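PDB 2HJP: phosphonopyruvate hydrolase from Variovorax sp., which hydrolyses phosphonopyruvate to pyruvate and phosphate, cleaving its carbon–phosphorus bond with the aid of a divalent metal cation. Local coordinates for residues A[134-139]-A[174-180]; A[63-68]-A[98-102]. The contacts are given in a common frame with arbitrary orientation. Residues are numbered along the deposited sequence.

Interaction 1: A[134-139]-A[174-180]; sequences FQGKIA and AYEEAGA
Phe134, in the t rotamer, lays the edge of its ring against one face of Tyr175 (chi1 m), an edge-to-face pair with centroids 4.7 Å apart, planes at 59° and Phe134 CD2 3.5 Å from Tyr175 CE2. The pair joins two neighbouring outer helices of a beta/alpha barrel: 134-139 is helical throughout, while 174-180 is the last turn of the next helix and its exit. Tyr175 and Ile138 both also touch Ala154 on strand 151-156, so the helices meet over the strand that separates them in sequence; the hydroxyl of Tyr175 is hydrogen-bonded to Asp111. The nearest CA pair is Gln135 and Ala178, 5.2 Å apart; the small side chain of Ala178 faces Gln135, its CB 3.4 Å from Gln135 O. A Schellman motif ends the second helix, with Gly179 at phi/psi 121/-4°, where a side chain would collide with Ala178 O, so glycine is called for; Ala180 N bonds back to Tyr175 O (2.9 Å) and Gly179 N to Glu176 O (3.0 Å). Ile138 (chi1 and chi2 m) packs on this turn, its CG2 3.9 Å from Ala178 CB and 3.5 Å from Ala180 N.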
loop_
_atom_site.group_PDB
_atom_site.type_symbol
_atom_site.label_atom_id
_atom_site.label_comp_id
_atom_site.label_asym_id
_atom_site.label_seq_id
_atom_site.Cartn_x
_atom_site.Cartn_y
_atom_site.Cartn_z
ATOM N N PHE A 134 -28.687 1.693 10.950
ATOM C CA PHE A 134 -27.711 2.792 10.893
ATOM C C PHE A 134 -27.365 3.334 12.280
ATOM O O PHE A 134 -26.219 3.748 12.548
ATOM C CB PHE A 134 -28.154 3.933 9.997
ATOM C CG PHE A 134 -26.986 4.780 9.526
ATOM C CD1 PHE A 134 -26.017 4.239 8.613
ATOM C CD2 PHE A 134 -26.853 6.098 9.960
ATOM C CE1 PHE A 134 -24.945 5.025 8.147
ATOM C CE2 PHE A 134 -25.782 6.909 9.500
ATOM C CZ PHE A 134 -24.818 6.378 8.590
ATOM N N GLN A 135 -28.358 3.338 13.156
ATOM C CA GLN A 135 -28.125 3.748 14.529
ATOM C C GLN A 135 -27.052 2.867 15.084
ATOM O O GLN A 135 -26.180 3.382 15.780
ATOM C CB GLN A 135 -29.390 3.630 15.372
ATOM C CG GLN A 135 -30.414 4.775 15.134
ATOM C CD GLN A 135 -31.567 4.682 16.136
ATOM O OE1 GLN A 135 -31.841 5.610 16.936
ATOM N NE2 GLN A 135 -32.239 3.551 16.102
ATOM N N GLY A 136 -27.096 1.555 14.785
ATOM C CA GLY A 136 -26.026 0.657 15.266
ATOM C C GLY A 136 -24.629 1.053 14.723
ATOM O O GLY A 136 -23.592 0.989 15.407
ATOM N N LYS A 137 -24.595 1.402 13.445
ATOM C CA LYS A 137 -23.330 1.824 12.815
ATOM C C LYS A 137 -22.727 3.108 13.423
ATOM O O LYS A 137 -21.525 3.224 13.662
ATOM C CB LYS A 137 -23.587 1.955 11.315
ATOM C CG LYS A 137 -23.782 0.552 10.672
ATOM C CD LYS A 137 -24.271 0.661 9.243
ATOM C CE LYS A 137 -23.139 1.089 8.324
ATOM N NZ LYS A 137 -23.416 0.791 6.851
ATOM N N ILE A 138 -23.571 4.072 13.685
ATOM C CA ILE A 138 -23.110 5.318 14.287
ATOM C C ILE A 138 -22.655 5.035 15.724
ATOM O O ILE A 138 -21.613 5.534 16.153
ATOM C CB ILE A 138 -24.307 6.315 14.321
ATOM C CG1 ILE A 138 -24.543 6.816 12.891
ATOM C CG2 ILE A 138 -24.043 7.492 15.301
ATOM C CD1 ILE A 138 -23.408 7.643 12.227
ATOM N N ALA A 139 -23.438 4.240 16.479
ATOM C CA ALA A 139 -23.049 3.914 17.870
ATOM C C ALA A 139 -21.706 3.153 17.858
ATOM O O ALA A 139 -20.860 3.364 18.739
ATOM C CB ALA A 139 -24.158 3.059 18.567
ATOM N N ALA A 174 -32.812 10.146 14.772
ATOM C CA ALA A 174 -32.436 8.829 15.254
ATOM C C ALA A 174 -30.922 8.719 15.341
ATOM O O ALA A 174 -30.380 8.098 16.274
ATOM C CB ALA A 174 -32.967 7.729 14.295
ATOM N N TYR A 175 -30.236 9.291 14.341
ATOM C CA TYR A 175 -28.773 9.233 14.298
ATOM C C TYR A 175 -28.158 10.082 15.388
ATOM O O TYR A 175 -27.149 9.735 15.977
ATOM C CB TYR A 175 -28.287 9.694 12.907
ATOM C CG TYR A 175 -28.858 8.876 11.757
ATOM C CD1 TYR A 175 -28.815 9.367 10.454
ATOM C CD2 TYR A 175 -29.485 7.647 11.974
ATOM C CE1 TYR A 175 -29.399 8.670 9.392
ATOM C CE2 TYR A 175 -30.068 6.937 10.926
ATOM C CZ TYR A 175 -30.022 7.457 9.624
ATOM O OH TYR A 175 -30.558 6.779 8.544
ATOM N N GLU A 176 -28.741 11.260 15.632
ATOM C CA GLU A 176 -28.228 12.101 16.717
ATOM C C GLU A 176 -28.447 11.355 18.042
ATOM O O GLU A 176 -27.638 11.375 18.923
ATOM C CB GLU A 176 -28.995 13.422 16.759
ATOM C CG GLU A 176 -28.739 14.231 18.005
ATOM C CD GLU A 176 -29.398 15.594 17.953
ATOM O OE1 GLU A 176 -30.001 15.987 16.937
ATOM O OE2 GLU A 176 -29.286 16.311 18.937
ATOM N N GLU A 177 -29.567 10.656 18.152
ATOM C CA GLU A 177 -29.866 9.882 19.384
ATOM C C GLU A 177 -28.843 8.750 19.505
ATOM O O GLU A 177 -28.472 8.417 20.576
ATOM C CB GLU A 177 -31.275 9.335 19.271
ATOM C CG GLU A 177 -31.760 8.334 20.306
ATOM C CD GLU A 177 -33.155 7.796 19.891
ATOM O OE1 GLU A 177 -33.356 6.544 19.759
ATOM O OE2 GLU A 177 -34.049 8.667 19.652
ATOM N N ALA A 178 -28.320 8.226 18.387
ATOM C CA ALA A 178 -27.325 7.136 18.452
ATOM C C ALA A 178 -25.923 7.696 18.723
ATOM O O ALA A 178 -24.973 6.950 18.879
ATOM C CB ALA A 178 -27.319 6.311 17.108
ATOM N N GLY A 179 -25.772 9.009 18.740
ATOM C CA GLY A 179 -24.434 9.526 18.967
ATOM C C GLY A 179 -23.813 10.413 17.906
ATOM O O GLY A 179 -22.733 10.955 18.136
ATOM N N ALA A 180 -24.482 10.624 16.771
ATOM C CA ALA A 180 -23.877 11.533 15.775
ATOM C C ALA A 180 -23.627 12.957 16.318
ATOM O O ALA A 180 -24.459 13.542 17.028
ATOM C CB ALA A 180 -24.727 11.571 14.513
#

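Interaction 2: A[63-68]-A[98-102]; sequences HLEMMR and QYEAA
His63 (chi1 t) opens the helical segment 63-68; its ND1 hydrogen-bonds Tyr99 OH at 2.6 Å, while NE2 hydrogen-bonds O of Gly41, a substrate-binding residue. Next, Leu64 (t, p) places CD1 over the Tyr99 ring in a CH-pi contact, 3.8 Å from its centroid and 3° off the normal, and 3.7 Å from Ala102 CB. Glu65 forms a salt bridge to Arg68, OE1 to Arg68 NE and OE2 to Arg68 NH2, each 2.8 Å. Helix 98-102 runs near-parallel, axes 9.1 Å apart at 26°, the packing of successive outer helices in a TIM-type barrel. Met67 CG meets the Tyr99 ring edge, 3.6 Å from Tyr99 CE1. Arg68 CA lies 4.5 Å from Ala102 CA and 3.5 Å from Ala102 O, a CA-H...O contact; one water bridges Arg68 O and Ala102 O (2.7 Å each). The guanidinium has one face over Ala102 CB; a second water joins Arg68 NH1 (3.1 Å) to Gln98 O (2.8 Å), a third NH1 (2.8 Å) to Ala101 O (3.2 Å).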
loop_
_atom_site.group_PDB
_atom_site.type_symbol
_atom_site.label_atom_id
_atom_site.label_comp_id
_atom_site.label_asym_id
_atom_site.label_seq_id
_atom_site.Cartn_x
_atom_site.Cartn_y
_atom_site.Cartn_z
ATOM N N HIS A 63 -7.936 5.177 -0.018
ATOM C CA HIS A 63 -8.467 6.356 0.604
ATOM C C HIS A 63 -7.861 6.626 2.015
ATOM O O HIS A 63 -7.388 7.762 2.328
ATOM C CB HIS A 63 -10.005 6.254 0.638
ATOM C CG HIS A 63 -10.668 7.439 1.292
ATOM N ND1 HIS A 63 -10.971 7.489 2.634
ATOM C CD2 HIS A 63 -11.038 8.639 0.775
ATOM C CE1 HIS A 63 -11.492 8.666 2.933
ATOM N NE2 HIS A 63 -11.544 9.392 1.824
ATOM N N LEU A 64 -7.755 5.572 2.813
ATOM C CA LEU A 64 -7.202 5.692 4.168
ATOM C C LEU A 64 -5.778 6.207 4.077
ATOM O O LEU A 64 -5.412 7.129 4.817
ATOM C CB LEU A 64 -7.252 4.310 4.887
ATOM C CG LEU A 64 -6.458 4.302 6.212
ATOM C CD1 LEU A 64 -7.139 5.286 7.202
ATOM C CD2 LEU A 64 -6.462 2.870 6.830
ATOM N N GLU A 65 -4.965 5.664 3.154
ATOM C CA GLU A 65 -3.576 6.172 3.048
ATOM C C GLU A 65 -3.511 7.638 2.549
ATOM O O GLU A 65 -2.651 8.386 2.969
ATOM C CB GLU A 65 -2.725 5.230 2.173
ATOM C CG GLU A 65 -2.589 3.876 2.867
ATOM C CD GLU A 65 -2.108 4.016 4.387
ATOM O OE1 GLU A 65 -1.144 4.751 4.730
ATOM O OE2 GLU A 65 -2.653 3.340 5.250
ATOM N N MET A 66 -4.425 8.023 1.664
ATOM C CA MET A 66 -4.476 9.397 1.209
ATOM C C MET A 66 -4.841 10.268 2.415
ATOM O O MET A 66 -4.366 11.389 2.483
ATOM C CB MET A 66 -5.546 9.587 0.084
ATOM C CG MET A 66 -5.597 11.064 -0.440
ATOM S SD MET A 66 -3.933 11.747 -0.779
ATOM C CE MET A 66 -3.628 10.869 -2.374
ATOM N N MET A 67 -5.708 9.806 3.322
ATOM C CA MET A 67 -6.077 10.648 4.470
ATOM C C MET A 67 -4.852 10.843 5.335
ATOM O O MET A 67 -4.600 11.946 5.834
ATOM C CB MET A 67 -7.227 10.066 5.317
ATOM C CG MET A 67 -8.580 9.923 4.564
ATOM S SD MET A 67 -9.154 11.472 3.764
ATOM C CE MET A 67 -8.729 11.225 2.058
ATOM N N ARG A 68 -4.095 9.767 5.550
ATOM C CA ARG A 68 -2.853 9.860 6.341
ATOM C C ARG A 68 -1.884 10.903 5.784
ATOM O O ARG A 68 -1.332 11.743 6.520
ATOM C CB ARG A 68 -2.097 8.516 6.366
ATOM C CG ARG A 68 -1.281 8.361 7.639
ATOM C CD ARG A 68 -0.345 7.112 7.547
ATOM N NE ARG A 68 -1.219 5.938 7.308
ATOM C CZ ARG A 68 -2.022 5.395 8.224
ATOM N NH1 ARG A 68 -2.078 5.868 9.505
ATOM N NH2 ARG A 68 -2.856 4.417 7.835
ATOM N N GLN A 98 -8.834 3.285 12.558
ATOM C CA GLN A 98 -7.781 3.492 11.546
ATOM C C GLN A 98 -7.779 4.902 10.976
ATOM O O GLN A 98 -6.716 5.492 10.834
ATOM C CB GLN A 98 -7.892 2.497 10.410
ATOM C CG GLN A 98 -7.536 1.110 10.868
ATOM C CD GLN A 98 -7.802 0.104 9.776
ATOM O OE1 GLN A 98 -8.863 -0.577 9.743
ATOM N NE2 GLN A 98 -6.877 0.016 8.859
ATOM N N TYR A 99 -8.962 5.439 10.714
ATOM C CA TYR A 99 -9.086 6.831 10.214
ATOM C C TYR A 99 -8.623 7.820 11.310
ATOM O O TYR A 99 -7.857 8.747 11.047
ATOM C CB TYR A 99 -10.503 7.104 9.773
ATOM C CG TYR A 99 -10.697 6.700 8.353
ATOM C CD1 TYR A 99 -10.378 7.583 7.312
ATOM C CD2 TYR A 99 -11.105 5.382 8.026
ATOM C CE1 TYR A 99 -10.438 7.156 5.948
ATOM C CE2 TYR A 99 -11.180 4.956 6.655
ATOM C CZ TYR A 99 -10.855 5.846 5.625
ATOM O OH TYR A 99 -11.088 5.439 4.300
ATOM N N GLU A 100 -9.024 7.564 12.559
ATOM C CA GLU A 100 -8.560 8.403 13.686
ATOM C C GLU A 100 -7.037 8.349 13.803
ATOM O O GLU A 100 -6.351 9.385 13.836
ATOM C CB GLU A 100 -9.180 7.931 15.010
ATOM C CG GLU A 100 -8.839 8.882 16.178
ATOM C CD GLU A 100 -9.605 8.516 17.453
ATOM O OE1 GLU A 100 -10.202 7.424 17.499
ATOM O OE2 GLU A 100 -9.599 9.300 18.418
ATOM N N ALA A 101 -6.489 7.137 13.785
ATOM C CA ALA A 101 -5.047 6.997 13.870
ATOM C C ALA A 101 -4.358 7.640 12.663
ATOM O O ALA A 101 -3.216 8.120 12.826
ATOM C CB ALA A 101 -4.649 5.522 13.985
ATOM N N ALA A 102 -5.017 7.665 11.491
ATOM C CA ALA A 102 -4.432 8.313 10.282
ATOM C C ALA A 102 -4.359 9.869 10.457
ATOM O O ALA A 102 -3.653 10.572 9.707
ATOM C CB ALA A 102 -5.265 7.951 9.006
HETATM O O HOH W 1 -1.233 11.577 9.234
HETATM O O HOH W 2 -4.359 4.085 10.548
HETATM O O HOH W 3 -0.569 7.609 11.039
#

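How the interactions relate
Interaction 2 is complete in sequence before interaction 1 begins, so the two contacts follow one another around a single closed barrel of eight parallel strands. Each joins consecutive outer helices: helices 60-71 and 89-102 sit astride strand 78-81; helices 131-144 and 165-177 sit astride strand 151-156. Strand 106-110 comes between the two pairs in sequence. Their centres are about 22 Å apart and their nearest atoms about 11 Å, so they do not touch. Interaction 2 lies nearer the active site: the His63 side chain is about 8 Å from bound phosphonopyruvate, against about 12 Å for that of Phe134. Both reach the second subunit, through Ala139 of helix 131-144 and through Glu65 and Arg68 of helix 60-71.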